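Local coordinates for protein probable TonB-dependent siderophore receptor PiuA (Acinetobacter baumannii, PDB 5FP1) that probably binds iron-chelating siderophores at the outer membrane and takes part in the first, TonB-dependent step of iron uptake, at residues N79-D83 / S106-E110; I101-Q107 / M291-N297; S327-Q333 / E354-T360. All coordinates share one frame. Residue numbers count along the deposited sequence, not the author numbering.

Interaction 1 (N79-D83 / S106-E110); sequences NPNGD and SQNRE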
loop_
_atom_site.group_PDB
_atom_site.type_symbol
_atom_site.label_atom_id
_atom_site.label_comp_id
_atom_site.label_asym_id
_atom_site.label_seq_id
_atom_site.Cartn_x
_atom_site.Cartn_y
_atom_site.Cartn_z
ATOM N N ASN A 79 -12.343 3.583 -9.605
ATOM C CA ASN A 79 -10.997 3.361 -9.107
ATOM C C ASN A 79 -10.719 1.903 -8.828
ATOM O O ASN A 79 -11.605 1.199 -8.356
ATOM C CB ASN A 79 -10.743 4.192 -7.865
ATOM C CG ASN A 79 -11.524 3.713 -6.667
ATOM O OD1 ASN A 79 -12.748 3.808 -6.627
ATOM N ND2 ASN A 79 -10.801 3.253 -5.645
ATOM N N PRO A 80 -9.493 1.442 -9.132
ATOM C CA PRO A 80 -9.209 0.007 -9.080
ATOM C C PRO A 80 -9.178 -0.543 -7.672
ATOM O O PRO A 80 -9.062 0.212 -6.687
ATOM C CB PRO A 80 -7.841 -0.113 -9.757
ATOM C CG PRO A 80 -7.200 1.223 -9.530
ATOM C CD PRO A 80 -8.335 2.211 -9.609
ATOM N N ASN A 81 -9.309 -1.863 -7.586
ATOM C CA ASN A 81 -9.506 -2.553 -6.313
ATOM C C ASN A 81 -8.213 -3.196 -5.800
ATOM O O ASN A 81 -8.256 -4.277 -5.220
ATOM C CB ASN A 81 -10.553 -3.649 -6.491
ATOM C CG ASN A 81 -10.093 -4.743 -7.469
ATOM O OD1 ASN A 81 -9.089 -4.585 -8.173
ATOM N ND2 ASN A 81 -10.811 -5.873 -7.483
ATOM N N GLY A 82 -7.061 -2.554 -6.031
ATOM C CA GLY A 82 -5.778 -3.121 -5.602
ATOM C C GLY A 82 -5.341 -2.606 -4.231
ATOM O O GLY A 82 -6.177 -2.198 -3.416
ATOM N N ASP A 83 -4.039 -2.640 -3.951
ATOM C CA ASP A 83 -3.550 -2.071 -2.699
ATOM C C ASP A 83 -3.883 -0.570 -2.667
ATOM O O ASP A 83 -3.524 0.168 -3.604
ATOM C CB ASP A 83 -2.040 -2.227 -2.555
ATOM C CG ASP A 83 -1.575 -3.670 -2.580
ATOM O OD1 ASP A 83 -2.307 -4.587 -2.137
ATOM O OD2 ASP A 83 -0.445 -3.882 -3.064
ATOM N N SER A 106 -2.066 -0.048 -10.223
ATOM C CA SER A 106 -2.831 -0.874 -9.302
ATOM C C SER A 106 -2.406 -2.347 -9.371
ATOM O O SER A 106 -2.395 -2.977 -10.445
ATOM C CB SER A 106 -4.307 -0.755 -9.552
ATOM O OG SER A 106 -5.036 -1.448 -8.548
ATOM N N GLN A 107 -2.093 -2.871 -8.200
ATOM C CA GLN A 107 -1.625 -4.247 -8.037
ATOM C C GLN A 107 -1.983 -4.726 -6.641
ATOM O O GLN A 107 -2.130 -3.922 -5.703
ATOM C CB GLN A 107 -0.090 -4.305 -8.134
ATOM C CG GLN A 107 0.514 -3.701 -9.374
ATOM C CD GLN A 107 2.011 -3.433 -9.249
ATOM O OE1 GLN A 107 2.527 -2.360 -9.648
ATOM N NE2 GLN A 107 2.717 -4.415 -8.775
ATOM N N ASN A 108 -2.093 -6.041 -6.491
ATOM C CA ASN A 108 -2.121 -6.693 -5.178
ATOM C C ASN A 108 -0.716 -7.264 -4.948
ATOM O O ASN A 108 -0.382 -8.336 -5.464
ATOM C CB ASN A 108 -3.175 -7.800 -5.177
ATOM C CG ASN A 108 -4.569 -7.280 -5.528
ATOM O OD1 ASN A 108 -4.975 -6.234 -5.079
ATOM N ND2 ASN A 108 -5.304 -8.038 -6.309
ATOM N N ARG A 109 0.139 -6.504 -4.275
ATOM C CA ARG A 109 1.564 -6.839 -4.246
ATOM C C ARG A 109 1.836 -8.048 -3.344
ATOM O O ARG A 109 1.212 -8.185 -2.282
ATOM C CB ARG A 109 2.375 -5.640 -3.794
ATOM C CG ARG A 109 2.327 -4.504 -4.807
ATOM C CD ARG A 109 2.754 -3.171 -4.223
ATOM N NE ARG A 109 2.668 -2.087 -5.203
ATOM C CZ ARG A 109 1.546 -1.519 -5.613
ATOM N NH1 ARG A 109 0.374 -1.892 -5.100
ATOM N NH2 ARG A 109 1.599 -0.565 -6.538
ATOM N N GLU A 110 2.753 -8.900 -3.804
ATOM C CA GLU A 110 3.191 -10.100 -3.087
ATOM C C GLU A 110 4.392 -9.849 -2.202
ATOM O O GLU A 110 5.165 -8.896 -2.415
ATOM C CB GLU A 110 3.598 -11.209 -4.074
ATOM C CG GLU A 110 2.668 -12.417 -4.091
ATOM C CD GLU A 110 3.007 -13.484 -3.051
ATOM O OE1 GLU A 110 4.113 -13.438 -2.495
ATOM O OE2 GLU A 110 2.152 -14.381 -2.790
HETATM O O HOH W 1 -6.408 -3.881 -8.948
HETATM O O HOH W 2 -8.047 -7.094 -6.019
HETATM O O HOH W 3 -5.283 0.035 -6.238
HETATM O O HOH W 4 -2.081 -0.543 -5.899
HETATM O O HOH W 5 -1.218 -6.886 -1.375
HETATM O O HOH W 6 -4.682 -5.695 -2.149
#
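Two direct kinds of bond join these loops, and both centre on D83. The backbone bond runs from D83 N to Q107 O (2.9 Å) and is almost straight. The side chain of D83 then receives two bonds at one oxygen: D83 OD2 accepts from R109 N at 2.9 Å and forms a salt bridge with R109 NH1 at 3.0 Å. R109 NH2 is used differently, on the carbonyl of N103. Both loops belong to the plug domain of a TonB-dependent receptor, the globular part that fills the barrel. G82 packs closely, its CA 3.3 Å from N108 OD1; a CB here would clash with S106 OG and Q107 O. P80 CB also rests 3.3 Å from S106 OG. Waters add further links. Water 1 joins N81 OD1 to S106 OG, and water 5 donates to D83 OD1 and R109 O. N81 OD1 also accepts from Q265 of the barrel wall.

Interaction 2 (I101-Q107 / M291-N297); sequences IRNSTSQ and MYAKSKN. With C8E ((hydroxyethyloxy)tri(ethyloxy)octane), chain J.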
loop_
_atom_site.group_PDB
_atom_site.type_symbol
_atom_site.label_atom_id
_atom_site.label_comp_id
_atom_site.label_asym_id
_atom_site.label_seq_id
_atom_site.Cartn_x
_atom_site.Cartn_y
_atom_site.Cartn_z
ATOM N N ILE A 101 11.962 3.329 -6.200
ATOM C CA ILE A 101 11.421 3.796 -7.477
ATOM C C ILE A 101 9.916 3.596 -7.480
ATOM O O ILE A 101 9.434 2.524 -7.100
ATOM C CB ILE A 101 12.081 3.028 -8.633
ATOM C CG1 ILE A 101 13.566 3.431 -8.674
ATOM C CG2 ILE A 101 11.371 3.313 -9.958
ATOM C CD1 ILE A 101 14.329 2.962 -9.893
ATOM N N ARG A 102 9.180 4.643 -7.850
ATOM C CA ARG A 102 7.719 4.596 -7.834
ATOM C C ARG A 102 7.207 3.525 -8.803
ATOM O O ARG A 102 7.653 3.450 -9.940
ATOM C CB ARG A 102 7.116 5.946 -8.225
ATOM C CG ARG A 102 5.660 6.071 -7.801
ATOM C CD ARG A 102 4.941 7.223 -8.480
ATOM N NE ARG A 102 5.669 8.478 -8.254
ATOM C CZ ARG A 102 5.366 9.418 -7.360
ATOM N NH1 ARG A 102 4.303 9.304 -6.562
ATOM N NH2 ARG A 102 6.125 10.523 -7.289
ATOM N N ASN A 103 6.277 2.705 -8.337
ATOM C CA ASN A 103 5.663 1.692 -9.173
ATOM C C ASN A 103 4.225 1.579 -8.718
ATOM O O ASN A 103 3.832 0.582 -8.084
ATOM C CB ASN A 103 6.407 0.365 -8.989
ATOM C CG ASN A 103 6.016 -0.670 -10.024
ATOM O OD1 ASN A 103 6.046 -0.407 -11.219
ATOM N ND2 ASN A 103 5.648 -1.848 -9.566
ATOM N N SER A 104 3.459 2.630 -8.984
ATOM C CA SER A 104 2.125 2.789 -8.399
ATOM C C SER A 104 0.982 2.559 -9.367
ATOM O O SER A 104 -0.030 3.235 -9.287
ATOM C CB SER A 104 1.973 4.186 -7.772
ATOM O OG SER A 104 2.674 4.223 -6.545
ATOM N N THR A 105 1.114 1.571 -10.237
ATOM C CA THR A 105 -0.030 1.035 -10.930
ATOM C C THR A 105 -0.780 0.131 -9.982
ATOM O O THR A 105 -0.187 -0.464 -9.057
ATOM C CB THR A 105 0.431 0.253 -12.188
ATOM O OG1 THR A 105 1.509 -0.616 -11.834
ATOM C CG2 THR A 105 0.942 1.247 -13.252
ATOM N N SER A 106 -2.066 -0.048 -10.223
ATOM C CA SER A 106 -2.831 -0.874 -9.302
ATOM C C SER A 106 -2.406 -2.347 -9.371
ATOM O O SER A 106 -2.395 -2.977 -10.445
ATOM C CB SER A 106 -4.307 -0.755 -9.552
ATOM O OG SER A 106 -5.036 -1.448 -8.548
ATOM N N GLN A 107 -2.093 -2.871 -8.200
ATOM C CA GLN A 107 -1.625 -4.247 -8.037
ATOM C C GLN A 107 -1.983 -4.726 -6.641
ATOM O O GLN A 107 -2.130 -3.922 -5.703
ATOM C CB GLN A 107 -0.090 -4.305 -8.134
ATOM C CG GLN A 107 0.514 -3.701 -9.374
ATOM C CD GLN A 107 2.011 -3.433 -9.249
ATOM O OE1 GLN A 107 2.527 -2.360 -9.648
ATOM N NE2 GLN A 107 2.717 -4.415 -8.775
ATOM N N MET A 291 14.972 1.511 -14.458
ATOM C CA MET A 291 13.889 0.529 -14.180
ATOM C C MET A 291 12.831 0.609 -15.263
ATOM O O MET A 291 12.401 1.681 -15.650
ATOM C CB MET A 291 13.229 0.709 -12.803
ATOM C CG MET A 291 11.804 0.053 -12.665
ATOM S SD MET A 291 11.414 -0.002 -10.902
ATOM C CE MET A 291 9.654 -0.156 -10.993
ATOM N N TYR A 292 12.446 -0.555 -15.757
ATOM C CA TYR A 292 11.467 -0.685 -16.803
ATOM C C TYR A 292 10.335 -1.521 -16.192
ATOM O O TYR A 292 10.582 -2.600 -15.664
ATOM C CB TYR A 292 12.083 -1.435 -17.998
ATOM C CG TYR A 292 13.330 -0.775 -18.613
ATOM C CD1 TYR A 292 14.606 -0.955 -18.052
ATOM C CD2 TYR A 292 13.228 0.016 -19.760
ATOM C CE1 TYR A 292 15.723 -0.355 -18.603
ATOM C CE2 TYR A 292 14.344 0.622 -20.316
ATOM C CZ TYR A 292 15.581 0.424 -19.733
ATOM O OH TYR A 292 16.677 1.020 -20.289
ATOM N N ALA A 293 9.104 -1.028 -16.225
ATOM C CA ALA A 293 8.002 -1.775 -15.614
ATOM C C ALA A 293 6.851 -1.925 -16.581
ATOM O O ALA A 293 6.508 -0.997 -17.302
ATOM C CB ALA A 293 7.520 -1.110 -14.333
ATOM N N LYS A 294 6.244 -3.100 -16.580
ATOM C CA LYS A 294 5.049 -3.336 -17.376
ATOM C C LYS A 294 4.002 -3.872 -16.408
ATOM O O LYS A 294 4.291 -4.766 -15.607
ATOM C CB LYS A 294 5.327 -4.347 -18.492
ATOM C CG LYS A 294 4.061 -4.793 -19.215
ATOM C CD LYS A 294 4.168 -4.620 -20.707
ATOM C CE LYS A 294 2.875 -4.955 -21.416
ATOM N NZ LYS A 294 2.594 -3.882 -22.401
ATOM N N SER A 295 2.808 -3.301 -16.434
ATOM C CA SER A 295 1.792 -3.670 -15.459
ATOM C C SER A 295 0.430 -3.747 -16.138
ATOM O O SER A 295 -0.029 -2.762 -16.741
ATOM C CB SER A 295 1.757 -2.636 -14.317
ATOM O OG SER A 295 0.854 -3.039 -13.289
ATOM N N LYS A 296 -0.199 -4.918 -16.045
ATOM C CA LYS A 296 -1.527 -5.147 -16.605
ATOM C C LYS A 296 -2.521 -5.535 -15.535
ATOM O O LYS A 296 -2.181 -6.217 -14.581
ATOM C CB LYS A 296 -1.466 -6.255 -17.671
ATOM C CG LYS A 296 -0.471 -5.919 -18.769
ATOM C CD LYS A 296 -0.338 -7.007 -19.834
ATOM C CE LYS A 296 -1.612 -7.126 -20.638
ATOM N NZ LYS A 296 -1.339 -7.627 -22.017
ATOM N N ASN A 297 -3.762 -5.095 -15.710
ATOM C CA ASN A 297 -4.834 -5.401 -14.799
ATOM C C ASN A 297 -6.089 -5.561 -15.631
ATOM O O ASN A 297 -6.391 -4.721 -16.496
ATOM C CB ASN A 297 -4.957 -4.243 -13.778
ATOM C CG ASN A 297 -5.797 -4.574 -12.555
ATOM O OD1 ASN A 297 -6.111 -5.744 -12.233
ATOM N ND2 ASN A 297 -6.138 -3.508 -11.811
HETATM C C1 C8E J . 6.622 4.941 -22.438
HETATM C C2 C8E J . 7.499 4.489 -21.293
HETATM C C3 C8E J . 8.113 3.116 -21.567
HETATM C C4 C8E J . 9.471 3.238 -22.250
HETATM C C5 C8E J . 10.065 1.881 -22.611
HETATM C C6 C8E J . 10.180 0.996 -21.381
HETATM C C7 C8E J . 8.907 0.181 -21.141
HETATM C C8 C8E J . 9.198 -1.045 -20.288
HETATM O O9 C8E J . 8.539 -2.168 -20.875
HETATM C C10 C8E J . 8.500 -3.334 -20.038
HETATM C C11 C8E J . 9.823 -3.605 -19.322
HETATM O O12 C8E J . 9.832 -4.917 -18.738
HETATM O O HOH W 7 -1.572 -5.346 -11.765
HETATM O O HOH W 1 -6.408 -3.881 -8.948
HETATM O O HOH W 8 -1.778 -2.485 -13.065
#
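A plug segment lies along the inner face of a barrel strand. The nearest CA pairs run from 6.8 Å (T105 CA to S295 CA) to 7.9 Å (I101 CA to M291 CA). Side chains and bridging waters join the two. M291 has all three chi angles near t. This extended chain carries its sulfur to the plug, where M291 SD packs 3.4 Å from I101 CG2. M291 CE also lies 3.6 Å from N103 OD1. The t chi1 of N103 brings its OD1 to 3.5 Å from A293 CB. The p rotamer of T105 and the t rotamer of S295 bring T105 OG1 and S295 OG to 2.9 Å. S295 OG has a hydrogen bond to N269 OD1. Water 8 donates to S106 O and S295 OG, while water 7 donates to S106 O and K296 O. Water 1 connects S106 OG with N297 ND2; N297 OD1 turns to Q265. On the other face of the strand, Y292 CB lies 3.4 Å from C11 of the detergent C8E. This is the plug-barrel interface of a TonB-dependent receptor. Strand 284-304 runs between strands 264-279 and 315-341 in the wall, and M291 also touches I98 of plug strand 96-98.

Interaction 3 (S327-Q333 / E354-T360); sequences SETFTDQ and EYSKQKT. With C8E ((hydroxyethyloxy)tri(ethyloxy)octane), chain J.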
loop_
_atom_site.group_PDB
_atom_site.type_symbol
_atom_site.label_atom_id
_atom_site.label_comp_id
_atom_site.label_asym_id
_atom_site.label_seq_id
_atom_site.Cartn_x
_atom_site.Cartn_y
_atom_site.Cartn_z
ATOM N N SER A 327 -0.018 -0.687 -18.687
ATOM C CA SER A 327 0.889 0.403 -18.416
ATOM C C SER A 327 2.352 0.003 -18.615
ATOM O O SER A 327 2.759 -1.088 -18.232
ATOM C CB SER A 327 0.687 0.883 -16.985
ATOM O OG SER A 327 1.672 1.849 -16.632
ATOM N N GLU A 328 3.144 0.927 -19.144
ATOM C CA GLU A 328 4.601 0.780 -19.215
ATOM C C GLU A 328 5.268 2.011 -18.647
ATOM O O GLU A 328 4.863 3.145 -18.950
ATOM C CB GLU A 328 5.060 0.576 -20.683
ATOM C CG GLU A 328 4.451 -0.682 -21.258
ATOM C CD GLU A 328 4.983 -1.064 -22.649
ATOM O OE1 GLU A 328 5.818 -0.332 -23.229
ATOM O OE2 GLU A 328 4.537 -2.111 -23.154
ATOM N N THR A 329 6.286 1.791 -17.833
ATOM C CA THR A 329 6.978 2.912 -17.188
ATOM C C THR A 329 8.487 2.738 -17.310
ATOM O O THR A 329 9.002 1.640 -17.144
ATOM C CB THR A 329 6.636 2.988 -15.675
ATOM O OG1 THR A 329 5.207 2.963 -15.493
ATOM C CG2 THR A 329 7.219 4.243 -15.073
ATOM N N PHE A 330 9.185 3.822 -17.600
ATOM C CA PHE A 330 10.645 3.852 -17.516
ATOM C C PHE A 330 11.046 4.915 -16.518
ATOM O O PHE A 330 10.550 6.048 -16.578
ATOM C CB PHE A 330 11.282 4.218 -18.866
ATOM C CG PHE A 330 12.782 4.463 -18.770
ATOM C CD1 PHE A 330 13.652 3.422 -18.520
ATOM C CD2 PHE A 330 13.292 5.738 -18.883
ATOM C CE1 PHE A 330 15.021 3.642 -18.401
ATOM C CE2 PHE A 330 14.653 5.967 -18.761
ATOM C CZ PHE A 330 15.510 4.921 -18.495
ATOM N N THR A 331 11.953 4.553 -15.617
ATOM C CA THR A 331 12.491 5.503 -14.648
ATOM C C THR A 331 14.013 5.397 -14.637
ATOM O O THR A 331 14.561 4.294 -14.678
ATOM C CB THR A 331 11.938 5.197 -13.235
ATOM O OG1 THR A 331 10.503 5.183 -13.275
ATOM C CG2 THR A 331 12.397 6.252 -12.220
ATOM N N ASP A 332 14.687 6.537 -14.565
ATOM C CA ASP A 332 16.128 6.546 -14.313
ATOM C C ASP A 332 16.411 7.498 -13.151
ATOM O O ASP A 332 15.961 8.644 -13.172
ATOM C CB ASP A 332 16.892 6.983 -15.545
ATOM C CG ASP A 332 18.382 6.720 -15.413
ATOM O OD1 ASP A 332 19.045 7.413 -14.594
ATOM O OD2 ASP A 332 18.861 5.765 -16.055
ATOM N N GLN A 333 17.138 7.010 -12.155
ATOM C CA GLN A 333 17.602 7.836 -11.022
ATOM C C GLN A 333 19.129 7.836 -10.998
ATOM O O GLN A 333 19.756 6.774 -10.992
ATOM C CB GLN A 333 17.161 7.249 -9.687
ATOM C CG GLN A 333 15.681 7.188 -9.474
ATOM C CD GLN A 333 15.324 6.567 -8.132
ATOM O OE1 GLN A 333 16.072 5.751 -7.600
ATOM N NE2 GLN A 333 14.161 6.931 -7.600
ATOM N N GLU A 354 16.204 12.685 -11.387
ATOM C CA GLU A 354 15.363 11.576 -11.796
ATOM C C GLU A 354 14.551 11.947 -13.017
ATOM O O GLU A 354 14.156 13.113 -13.189
ATOM C CB GLU A 354 14.464 11.155 -10.630
ATOM C CG GLU A 354 13.575 9.974 -10.992
ATOM C CD GLU A 354 12.767 9.420 -9.820
ATOM O OE1 GLU A 354 13.262 9.415 -8.671
ATOM O OE2 GLU A 354 11.646 8.957 -10.070
ATOM N N TYR A 355 14.315 10.962 -13.880
ATOM C CA TYR A 355 13.424 11.114 -15.008
ATOM C C TYR A 355 12.483 9.909 -15.026
ATOM O O TYR A 355 12.912 8.801 -14.822
ATOM C CB TYR A 355 14.210 11.137 -16.309
ATOM C CG TYR A 355 13.315 11.068 -17.518
ATOM C CD1 TYR A 355 12.640 12.182 -17.963
ATOM C CD2 TYR A 355 13.088 9.863 -18.175
ATOM C CE1 TYR A 355 11.790 12.125 -19.046
ATOM C CE2 TYR A 355 12.234 9.798 -19.263
ATOM C CZ TYR A 355 11.600 10.930 -19.694
ATOM O OH TYR A 355 10.745 10.879 -20.772
ATOM N N SER A 356 11.211 10.119 -15.309
ATOM C CA SER A 356 10.337 8.972 -15.594
ATOM C C SER A 356 9.287 9.294 -16.601
ATOM O O SER A 356 8.845 10.435 -16.728
ATOM C CB SER A 356 9.641 8.438 -14.336
ATOM O OG SER A 356 8.846 9.432 -13.772
ATOM N N LYS A 357 8.859 8.265 -17.313
ATOM C CA LYS A 357 7.775 8.428 -18.245
ATOM C C LYS A 357 6.914 7.180 -18.228
ATOM O O LYS A 357 7.416 6.057 -18.313
ATOM C CB LYS A 357 8.283 8.709 -19.657
ATOM C CG LYS A 357 7.150 9.040 -20.608
ATOM C CD LYS A 357 7.653 9.259 -22.034
ATOM C CE LYS A 357 6.544 9.791 -22.913
ATOM N NZ LYS A 357 7.115 10.303 -24.193
ATOM N N GLN A 358 5.620 7.400 -18.098
ATOM C CA GLN A 358 4.663 6.309 -17.992
ATOM C C GLN A 358 3.580 6.503 -19.029
ATOM O O GLN A 358 3.061 7.599 -19.187
ATOM C CB GLN A 358 4.026 6.302 -16.611
ATOM C CG GLN A 358 3.104 5.128 -16.396
ATOM C CD GLN A 358 2.442 5.107 -15.012
ATOM O OE1 GLN A 358 2.673 5.973 -14.136
ATOM N NE2 GLN A 358 1.587 4.127 -14.828
ATOM N N LYS A 359 3.203 5.415 -19.694
ATOM C CA LYS A 359 2.104 5.428 -20.649
ATOM C C LYS A 359 1.148 4.289 -20.339
ATOM O O LYS A 359 1.556 3.134 -20.154
ATOM C CB LYS A 359 2.599 5.280 -22.095
ATOM C CG LYS A 359 3.530 6.405 -22.535
ATOM C CD LYS A 359 3.744 6.469 -24.054
ATOM C CE LYS A 359 2.532 7.039 -24.804
ATOM N NZ LYS A 359 2.482 8.542 -24.866
ATOM N N THR A 360 -0.131 4.623 -20.316
ATOM C CA THR A 360 -1.198 3.681 -19.896
ATOM C C THR A 360 -2.333 3.744 -20.878
ATOM O O THR A 360 -2.772 4.843 -21.241
ATOM C CB THR A 360 -1.758 4.054 -18.489
ATOM O OG1 THR A 360 -0.707 3.957 -17.528
ATOM C CG2 THR A 360 -2.896 3.105 -18.041
HETATM C C1 C8E J . 6.622 4.941 -22.438
HETATM C C2 C8E J . 7.499 4.489 -21.293
HETATM C C3 C8E J . 8.113 3.116 -21.567
HETATM C C4 C8E J . 9.471 3.238 -22.250
HETATM C C5 C8E J . 10.065 1.881 -22.611
HETATM C C6 C8E J . 10.180 0.996 -21.381
HETATM C C7 C8E J . 8.907 0.181 -21.141
HETATM C C8 C8E J . 9.198 -1.045 -20.288
HETATM O O9 C8E J . 8.539 -2.168 -20.875
HETATM C C10 C8E J . 8.500 -3.334 -20.038
HETATM C C11 C8E J . 9.823 -3.605 -19.322
HETATM O O12 C8E J . 9.832 -4.917 -18.738
#
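Segments 327-333 and 354-360 are regular antiparallel strands, with axes 4.7 Å apart at closest approach and directions 180° apart. Hydrogen-bonded pairs E328-K359, F330-K357 and D332-Y355 occur at every second position. Each has two N-to-O bonds; E328 N to K359 O and K359 N to E328 O are both 2.9 Å. CA-H...O contacts occur between them, such as S356 CA to F330 O at 3.1 Å. The strands form a beta hairpin in the transmembrane barrel of a TonB-dependent receptor. The face bearing S327, T329, T331, Q333, E354, S356, Q358 and T360 looks to the plug. There Q358 NE2 donates to S327 OG at 2.9 Å, and Q333 NE2 donates to E354 OE1 at 2.9 Å. Q333 NE2 also reaches G100 O of the plug. On the opposite face F330 and Y355 meet edge to edge, with F330 CD2 4.2 Å from Y355 CD2. The hydroxyl of Y355 bonds to E417, and E328 forms a salt bridge with K294. The detergent C8E lies across this outer face: its C1 is 3.4 Å from K359 CG, and its C4 is 4.0 Å from F330 CB.

In the fold
The three contacts run from the plug out into the barrel wall. Interaction 1 lies within the plug and interaction 3 within the wall, with centres about 8 Å and about 20 Å from that of the chain. Interaction 2 joins plug to wall. Centres of interactions 1 and 2 are about 10 Å apart, those of 2 and 3 about 9 Å. Interactions 1 and 2 share S106, Q107 and one water. Strands 284-304 and 315-341 are neighbours in the barrel sheet and join interactions 2 and 3. Interaction 3 follows both along the chain. The plug thus packs against this part of the wall. One detergent molecule touches the wall strands of interactions 2 and 3.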